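Long-range contacts in GDP-perosamine synthase (Caulobacter crescentus, PDB 3BN1), which catalyses the pyridoxal-phosphate-dependent transfer of an amino group from L-glutamate to GDP-4-keto-6-deoxy-D-mannose, forming GDP-perosamine for the O-antigen: residues L104-P109 with L337-C343; L119-I123 with V148-L154. All coordinates share one frame; numbering follows the deposited sequence.

Interaction 1: residues L104-P109 with L337-C343; sequences LVDNDP and LKIAEAC
The first turn of helix 338-346 is gripped by the carboxylate of Asp-106, which stands just past the end of strand 101-105. Asp-106 OD1 accepts from Ala-340 N at 2.7 Å and Asp-106 OD2 from Ile-339 N at 2.9 Å, the latter bond fairly straight (162°); each oxygen uses its syn lone pair, so the carboxylate bridges two successive amides. Its negative charge at a helix N-terminus is probably stabilised by the helix dipole. Asn-107 N adds a weak bond to Asp-106 OD1, while a water donates to Asp-106 OD2 and accepts from Lys-338 N, extending the grip to a third amide of the turn. Leu-337, at the N-cap position, lays CD2 against the Val-105 to Asp-106 peptide, 3.5 Å from Val-105 C. In the type I aminotransferase fold, strand 101-105 edges the mixed sheet of the large domain and helix 338-346 belongs to the C-terminal domain, so the contact spans both. Asn-107 has CG between its backbone N and carbonyl carbon (chi1 51°), which turns the amide over the helix: Asn-107 OD1 lies 3.2 Å from Ala-340 CA, and Asn-107 ND2, bonded to Asp-108 O at 2.9 Å, also makes a weak bond to Cys-343 SG. The CG2 branch of Ile-339, anti to the backbone N, rests against the Pro-109 ring, 3.4 Å from Pro-109 CA and 3.7 Å from its CB. Pro-109 O in turn accepts from Arg-293 NH1 on strand 290-294 of the C-terminal domain.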
ATOM      1  N   LEU A 104       0.958  -6.528  25.298  1.00  8.69           N
ATOM      2  CA  LEU A 104       1.237  -7.865  24.927  1.00  4.25           C
ATOM      3  C   LEU A 104       0.666  -8.820  25.915  1.00 25.10           C
ATOM      4  O   LEU A 104       0.705  -8.585  27.116  1.00  6.25           O
ATOM      5  CB  LEU A 104       2.756  -8.141  24.755  1.00 13.81           C
ATOM      6  CG  LEU A 104       3.570  -7.235  23.814  1.00 11.00           C
ATOM      7  CD1 LEU A 104       5.026  -7.622  23.733  1.00 10.10           C
ATOM      8  CD2 LEU A 104       2.916  -7.246  22.416  1.00  8.97           C
ATOM      9  N   VAL A 105       0.172  -9.912  25.345  1.00  6.36           N
ATOM     10  CA  VAL A 105      -0.440 -11.017  26.106  1.00 11.45           C
ATOM     11  C   VAL A 105       0.151 -12.371  25.616  1.00  6.86           C
ATOM     12  O   VAL A 105       0.584 -12.506  24.448  1.00  7.95           O
ATOM     13  CB  VAL A 105      -1.994 -11.034  25.955  1.00  6.90           C
ATOM     14  CG1 VAL A 105      -2.396 -11.275  24.472  1.00 11.00           C
ATOM     15  CG2 VAL A 105      -2.582 -12.072  26.904  1.00  4.84           C
ATOM     16  N   ASP A 106       0.225 -13.340  26.534  1.00  8.88           N
ATOM     17  CA  ASP A 106       0.826 -14.647  26.267  1.00  7.45           C
ATOM     18  C   ASP A 106      -0.214 -15.464  25.544  1.00  6.05           C
ATOM     19  O   ASP A 106      -1.370 -15.071  25.489  1.00  8.32           O
ATOM     20  CB  ASP A 106       1.141 -15.389  27.575  1.00  6.80           C
ATOM     21  CG  ASP A 106       2.376 -16.208  27.482  1.00  4.82           C
ATOM     22  OD1 ASP A 106       2.874 -16.360  26.352  1.00  3.89           O
ATOM     23  OD2 ASP A 106       2.849 -16.707  28.520  1.00  8.74           O
ATOM     24  N   ASN A 107       0.214 -16.579  24.962  1.00  9.39           N
ATOM     25  CA  ASN A 107      -0.657 -17.492  24.224  1.00  5.91           C
ATOM     26  C   ASN A 107      -0.724 -18.861  24.876  1.00  7.29           C
ATOM     27  O   ASN A 107      -0.006 -19.146  25.843  1.00 11.59           O
ATOM     28  CB  ASN A 107      -0.100 -17.781  22.819  1.00  7.86           C
ATOM     29  CG  ASN A 107       1.358 -18.207  22.833  1.00  8.67           C
ATOM     30  OD1 ASN A 107       2.217 -17.351  22.951  1.00 11.00           O
ATOM     31  ND2 ASN A 107       1.653 -19.460  22.544  1.00  5.75           N
ATOM     32  N   ASP A 108      -1.576 -19.702  24.286  1.00 16.17           N
ATOM     33  CA  ASP A 108      -1.780 -21.070  24.725  1.00 20.19           C
ATOM     34  C   ASP A 108      -0.598 -21.867  24.205  1.00 11.83           C
ATOM     35  O   ASP A 108      -0.146 -21.683  23.053  1.00 12.39           O
ATOM     36  CB  ASP A 108      -3.065 -21.596  24.081  1.00 11.80           C
ATOM     37  CG  ASP A 108      -3.417 -23.044  24.502  1.00 14.53           C
ATOM     38  OD1 ASP A 108      -4.194 -23.237  25.465  1.00 35.76           O
ATOM     39  OD2 ASP A 108      -2.978 -23.999  23.837  1.00 14.39           O
ATOM     40  N   PRO A 109      -0.117 -22.767  25.048  1.00 11.88           N
ATOM     41  CA  PRO A 109       1.033 -23.590  24.671  1.00  9.83           C
ATOM     42  C   PRO A 109       0.758 -24.618  23.571  1.00 13.85           C
ATOM     43  O   PRO A 109       1.698 -25.163  22.966  1.00 11.22           O
ATOM     44  CB  PRO A 109       1.374 -24.309  25.967  1.00 14.20           C
ATOM     45  CG  PRO A 109       0.023 -24.341  26.694  1.00 13.31           C
ATOM     46  CD  PRO A 109      -0.505 -22.973  26.453  1.00  5.24           C
ATOM     47  N   LEU A 337       5.100 -13.595  29.725  1.00  8.34           N
ATOM     48  CA  LEU A 337       5.125 -13.939  28.277  1.00 18.59           C
ATOM     49  C   LEU A 337       5.946 -15.223  28.039  1.00 16.35           C
ATOM     50  O   LEU A 337       6.477 -15.503  26.955  1.00 13.51           O
ATOM     51  CB  LEU A 337       5.658 -12.792  27.408  1.00  6.79           C
ATOM     52  CG  LEU A 337       4.782 -11.534  27.534  1.00  2.90           C
ATOM     53  CD1 LEU A 337       5.556 -10.378  26.951  1.00 11.53           C
ATOM     54  CD2 LEU A 337       3.310 -11.674  26.919  1.00  5.08           C
ATOM     55  N   LYS A 338       5.994 -16.039  29.087  1.00 12.65           N
ATOM     56  CA  LYS A 338       6.801 -17.241  29.039  1.00 19.81           C
ATOM     57  C   LYS A 338       6.383 -18.283  28.001  1.00 13.80           C
ATOM     58  O   LYS A 338       7.240 -18.962  27.454  1.00 15.20           O
ATOM     59  CB  LYS A 338       6.976 -17.796  30.462  1.00 17.14           C
ATOM     60  CG  LYS A 338       7.762 -16.813  31.376  1.00 21.45           C
ATOM     61  CD  LYS A 338       7.741 -17.113  32.899  1.00 51.46           C
ATOM     62  CE  LYS A 338       9.079 -17.656  33.438  1.00 99.89           C
ATOM     63  NZ  LYS A 338      10.237 -17.399  32.521  1.00 99.89           N
ATOM     64  N   ILE A 339       5.083 -18.435  27.742  1.00 13.63           N
ATOM     65  CA  ILE A 339       4.665 -19.451  26.777  1.00 10.50           C
ATOM     66  C   ILE A 339       5.109 -18.998  25.400  1.00 11.98           C
ATOM     67  O   ILE A 339       5.710 -19.778  24.664  1.00 13.99           O
ATOM     68  CB  ILE A 339       3.160 -19.803  26.742  1.00 13.52           C
ATOM     69  CG1 ILE A 339       2.607 -20.268  28.094  1.00  9.50           C
ATOM     70  CG2 ILE A 339       2.959 -20.967  25.760  1.00  8.40           C
ATOM     71  CD1 ILE A 339       3.448 -21.403  28.728  1.00 17.41           C
ATOM     72  N   ALA A 340       4.896 -17.720  25.082  1.00 11.43           N
ATOM     73  CA  ALA A 340       5.307 -17.204  23.767  1.00 13.00           C
ATOM     74  C   ALA A 340       6.836 -17.426  23.543  1.00 17.63           C
ATOM     75  O   ALA A 340       7.291 -17.800  22.458  1.00  6.98           O
ATOM     76  CB  ALA A 340       4.977 -15.684  23.704  1.00  4.73           C
ATOM     77  N   GLU A 341       7.636 -17.185  24.577  1.00 11.11           N
ATOM     78  CA  GLU A 341       9.092 -17.385  24.465  1.00 10.95           C
ATOM     79  C   GLU A 341       9.453 -18.827  24.174  1.00  9.23           C
ATOM     80  O   GLU A 341      10.293 -19.095  23.290  1.00 16.31           O
ATOM     81  CB  GLU A 341       9.786 -16.973  25.761  1.00 10.62           C
ATOM     82  CG  GLU A 341       9.817 -15.446  25.966  1.00 21.28           C
ATOM     83  CD  GLU A 341      10.082 -15.075  27.408  1.00 24.90           C
ATOM     84  OE1 GLU A 341      10.523 -15.939  28.207  1.00 27.01           O
ATOM     85  OE2 GLU A 341       9.759 -13.935  27.759  1.00 16.08           O
ATOM     86  N   ALA A 342       8.787 -19.756  24.892  1.00 12.27           N
ATOM     87  CA  ALA A 342       9.007 -21.215  24.724  1.00  9.52           C
ATOM     88  C   ALA A 342       8.633 -21.651  23.295  1.00 15.11           C
ATOM     89  O   ALA A 342       9.370 -22.371  22.609  1.00 14.48           O
ATOM     90  CB  ALA A 342       8.108 -22.020  25.757  1.00  8.75           C
ATOM     91  N   CYS A 343       7.485 -21.174  22.831  1.00  7.38           N
ATOM     92  CA  CYS A 343       7.036 -21.526  21.490  1.00  9.19           C
ATOM     93  C   CYS A 343       7.977 -21.003  20.438  1.00  9.94           C
ATOM     94  O   CYS A 343       8.272 -21.698  19.478  1.00 10.66           O
ATOM     95  CB  CYS A 343       5.640 -21.041  21.200  1.00  6.33           C
ATOM     96  SG  CYS A 343       4.371 -21.890  22.190  1.00 12.52           S
TER
HETATM   97  O   HOH W   1       3.662 -16.481  30.992  1.00 17.98           O

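Interaction 2: residues L119-I123 with V148-L154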
ATOM      1  N   LEU A 119      -6.137 -12.275  29.581  1.00  9.24           N
ATOM      2  CA  LEU A 119      -6.601 -10.981  29.116  1.00 12.55           C
ATOM      3  C   LEU A 119      -7.022  -9.969  30.171  1.00 17.58           C
ATOM      4  O   LEU A 119      -6.607  -8.792  30.160  1.00 12.96           O
ATOM      5  CB  LEU A 119      -7.804 -11.251  28.230  1.00 20.01           C
ATOM      6  CG  LEU A 119      -8.144 -10.594  26.905  1.00 51.45           C
ATOM      7  CD1 LEU A 119      -6.850 -10.259  26.117  1.00 23.78           C
ATOM      8  CD2 LEU A 119      -9.125 -11.589  26.204  1.00 13.24           C
ATOM      9  N   GLU A 120      -7.932 -10.387  31.050  1.00 16.68           N
ATOM     10  CA  GLU A 120      -8.539  -9.412  31.951  1.00 15.69           C
ATOM     11  C   GLU A 120      -7.653  -8.546  32.761  1.00 22.01           C
ATOM     12  O   GLU A 120      -7.921  -7.370  32.934  1.00 17.77           O
ATOM     13  CB  GLU A 120      -9.664  -9.977  32.798  1.00 21.79           C
ATOM     14  CG  GLU A 120     -10.792  -8.997  32.824  1.00 26.46           C
ATOM     15  CD  GLU A 120     -12.022  -9.624  33.349  1.00 55.96           C
ATOM     16  OE1 GLU A 120     -12.003 -10.873  33.408  1.00 38.52           O
ATOM     17  OE2 GLU A 120     -12.969  -8.877  33.676  1.00 42.57           O
ATOM     18  N   ALA A 121      -6.613  -9.179  33.274  1.00 15.55           N
ATOM     19  CA  ALA A 121      -5.652  -8.530  34.124  1.00 13.59           C
ATOM     20  C   ALA A 121      -4.863  -7.522  33.304  1.00 30.04           C
ATOM     21  O   ALA A 121      -4.049  -6.778  33.848  1.00 34.52           O
ATOM     22  CB  ALA A 121      -4.707  -9.587  34.637  1.00 19.66           C
ATOM     23  N   LEU A 122      -5.041  -7.519  31.987  1.00  8.96           N
ATOM     24  CA  LEU A 122      -4.241  -6.547  31.193  1.00  7.35           C
ATOM     25  C   LEU A 122      -5.054  -5.306  30.845  1.00  9.00           C
ATOM     26  O   LEU A 122      -4.536  -4.283  30.300  1.00  9.71           O
ATOM     27  CB  LEU A 122      -3.784  -7.194  29.880  1.00  4.07           C
ATOM     28  CG  LEU A 122      -2.708  -8.272  30.105  1.00  7.00           C
ATOM     29  CD1 LEU A 122      -2.425  -8.846  28.696  1.00 13.66           C
ATOM     30  CD2 LEU A 122      -1.504  -7.611  30.639  1.00 10.87           C
ATOM     31  N   ILE A 123      -6.348  -5.436  31.130  1.00 13.62           N
ATOM     32  CA  ILE A 123      -7.279  -4.330  30.832  1.00  5.67           C
ATOM     33  C   ILE A 123      -7.027  -3.151  31.774  1.00 24.79           C
ATOM     34  O   ILE A 123      -6.809  -3.376  32.953  1.00  8.61           O
ATOM     35  CB  ILE A 123      -8.792  -4.756  30.697  1.00 12.91           C
ATOM     36  CG1 ILE A 123      -8.921  -5.905  29.665  1.00 13.19           C
ATOM     37  CG2 ILE A 123      -9.647  -3.555  30.253  1.00  4.79           C
ATOM     38  CD1 ILE A 123     -10.300  -6.639  29.620  1.00 20.52           C
ATOM     39  N   VAL A 148     -14.939 -11.351  27.686  1.00 11.43           N
ATOM     40  CA  VAL A 148     -14.186 -10.301  28.402  1.00 10.07           C
ATOM     41  C   VAL A 148     -14.391  -8.913  27.765  1.00  4.70           C
ATOM     42  O   VAL A 148     -14.684  -7.908  28.461  1.00 18.81           O
ATOM     43  CB  VAL A 148     -12.689 -10.668  28.466  1.00  8.48           C
ATOM     44  CG1 VAL A 148     -11.853  -9.538  29.077  1.00 14.34           C
ATOM     45  CG2 VAL A 148     -12.536 -11.899  29.275  1.00  7.32           C
ATOM     46  N   ALA A 149     -14.253  -8.865  26.448  1.00 11.53           N
ATOM     47  CA  ALA A 149     -14.385  -7.598  25.711  1.00 14.06           C
ATOM     48  C   ALA A 149     -15.738  -6.931  25.959  1.00 19.66           C
ATOM     49  O   ALA A 149     -15.814  -5.729  26.206  1.00 15.58           O
ATOM     50  CB  ALA A 149     -14.188  -7.823  24.163  1.00 11.86           C
ATOM     51  N   ARG A 150     -16.804  -7.714  25.913  1.00 14.77           N
ATOM     52  CA  ARG A 150     -18.147  -7.137  26.107  1.00 24.42           C
ATOM     53  C   ARG A 150     -18.365  -6.546  27.494  1.00 14.06           C
ATOM     54  O   ARG A 150     -18.980  -5.475  27.650  1.00 15.44           O
ATOM     55  CB  ARG A 150     -19.232  -8.117  25.704  1.00  9.84           C
ATOM     56  CG  ARG A 150     -19.031  -8.602  24.268  1.00 13.01           C
ATOM     57  CD  ARG A 150     -20.122  -9.558  23.771  1.00 13.38           C
ATOM     58  NE  ARG A 150     -20.184  -9.520  22.304  1.00 28.93           N
ATOM     59  CZ  ARG A 150     -20.275 -10.573  21.486  1.00 28.23           C
ATOM     60  NH1 ARG A 150     -20.336 -11.808  21.956  1.00 15.47           N
ATOM     61  NH2 ARG A 150     -20.357 -10.390  20.172  1.00 30.96           N
ATOM     62  N   ARG A 151     -17.739  -7.200  28.467  1.00  8.19           N
ATOM     63  CA  ARG A 151     -17.769  -6.808  29.850  1.00 10.41           C
ATOM     64  C   ARG A 151     -17.038  -5.492  30.067  1.00 17.59           C
ATOM     65  O   ARG A 151     -17.415  -4.730  30.957  1.00 23.17           O
ATOM     66  CB  ARG A 151     -17.082  -7.895  30.702  1.00 11.52           C
ATOM     67  CG  ARG A 151     -17.690  -8.098  32.069  1.00 52.73           C
ATOM     68  CD  ARG A 151     -18.098  -9.545  32.328  1.00 53.97           C
ATOM     69  NE  ARG A 151     -16.989 -10.482  32.164  1.00 43.16           N
ATOM     70  CZ  ARG A 151     -15.762 -10.291  32.635  1.00 14.25           C
ATOM     71  NH1 ARG A 151     -14.810 -11.200  32.388  1.00 18.36           N
ATOM     72  NH2 ARG A 151     -15.487  -9.192  33.321  1.00 26.93           N
ATOM     73  N   HIS A 152     -16.014  -5.246  29.256  1.00 15.30           N
ATOM     74  CA  HIS A 152     -15.202  -4.046  29.355  1.00  9.52           C
ATOM     75  C   HIS A 152     -15.470  -3.092  28.227  1.00 20.43           C
ATOM     76  O   HIS A 152     -14.753  -2.120  28.030  1.00 16.46           O
ATOM     77  CB  HIS A 152     -13.715  -4.412  29.445  1.00  9.58           C
ATOM     78  CG  HIS A 152     -13.417  -5.207  30.679  1.00 12.77           C
ATOM     79  ND1 HIS A 152     -13.189  -4.610  31.897  1.00 18.66           N
ATOM     80  CD2 HIS A 152     -13.499  -6.540  30.926  1.00 21.84           C
ATOM     81  CE1 HIS A 152     -13.093  -5.543  32.834  1.00  7.85           C
ATOM     82  NE2 HIS A 152     -13.243  -6.725  32.267  1.00 14.82           N
ATOM     83  N   ASN A 153     -16.536  -3.363  27.503  1.00  9.77           N
ATOM     84  CA  ASN A 153     -16.871  -2.504  26.389  1.00 11.53           C
ATOM     85  C   ASN A 153     -15.647  -2.251  25.536  1.00 17.22           C
ATOM     86  O   ASN A 153     -15.368  -1.085  25.246  1.00 25.24           O
ATOM     87  CB  ASN A 153     -17.391  -1.154  26.872  1.00  6.99           C
ATOM     88  CG  ASN A 153     -18.775  -0.896  26.453  1.00 99.89           C
ATOM     89  OD1 ASN A 153     -19.021  -0.555  25.293  1.00 99.89           O
ATOM     90  ND2 ASN A 153     -19.708  -1.043  27.393  1.00 99.89           N
ATOM     91  N   LEU A 154     -14.966  -3.301  25.070  1.00  9.20           N
ATOM     92  CA  LEU A 154     -13.828  -3.142  24.155  1.00  8.57           C
ATOM     93  C   LEU A 154     -14.256  -3.659  22.801  1.00 13.76           C
ATOM     94  O   LEU A 154     -15.105  -4.562  22.668  1.00  9.62           O
ATOM     95  CB  LEU A 154     -12.648  -4.057  24.565  1.00  7.89           C
ATOM     96  CG  LEU A 154     -12.322  -3.697  26.023  1.00  3.79           C
ATOM     97  CD1 LEU A 154     -11.426  -4.688  26.577  1.00  7.77           C
ATOM     98  CD2 LEU A 154     -11.701  -2.296  26.113  1.00 10.44           C
TER
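Glu-120, extended beyond CG (chi2 166°), reaches across to Arg-151, whose chain is bent at chi2 and chi3 (chi3 56°), a fold that returns the guanidinium to the carboxylate. The two residues with His-152 tie a 3-10 turn, 120-122, to the C-terminal end of helix 142-151, which a Schellman motif closes: Leu-154 N bonds to Ala-149 O, Asn-153 takes positive phi, and its N bonds weakly to Arg-150 O. In the large domain the turn leads toward strand 127-130 and the helix toward strand 155-159, neighbours in the central sheet; Leu-119 and Ala-149 both pack on Ile-130. The salt bridge is end-on, Arg-151 NH1 meeting Glu-120 OE1 at 3.0 Å from above the carboxylate plane, and Arg-151 NH2 meeting Glu-120 OE2 at 2.6 Å on the syn side but tilted out of that plane. Glu-147, in the same helix, forms a second salt bridge through Arg-151 NE. On the anti side of Glu-120 OE2, likewise tilted and from the same face of the carboxylate plane as NH2, His-152 NE2 donates at 2.6 Å in a nearly straight bond that lies in the ring plane; the carboxylate is turned 78° from that ring. Two donors on OE2 and one on OE1 fix the rotation of the carboxylate. Next to these polar bonds, Ile-123 packs over one face of the imidazole in a CH-pi contact, its CD1 3.8 Å from the ring centroid and offset toward the rim. The same methyl is pressed tightly against Val-148, Ile-123 CD1 to Val-148 CG1 being 3.3 Å, and it meets Leu-154 tip to tip, with Ile-123 CD1 3.8 Å from Leu-154 CD1.

Overall arrangement
The two contacts have their centres about 19 Å apart and meet at the edge of the central sheet, near strand 101-105. Along the chain, interaction 2 is nested within the loop closed by interaction 1: strand 101-105 comes first, then helix 116-119 with its 3-10 turn, strand 127-130 and helix 142-151, and much later helix 338-346. They touch at Leu-122, whose CD1 packs 3.5 Å from Leu-104 O and from Val-105 CB. Interaction 2 is local, joining successive connections between parallel strands of the central sheet; interaction 1 is distant in sequence and links that sheet's edge to the C-terminal domain. Neither is touched by the second subunit of the homodimer.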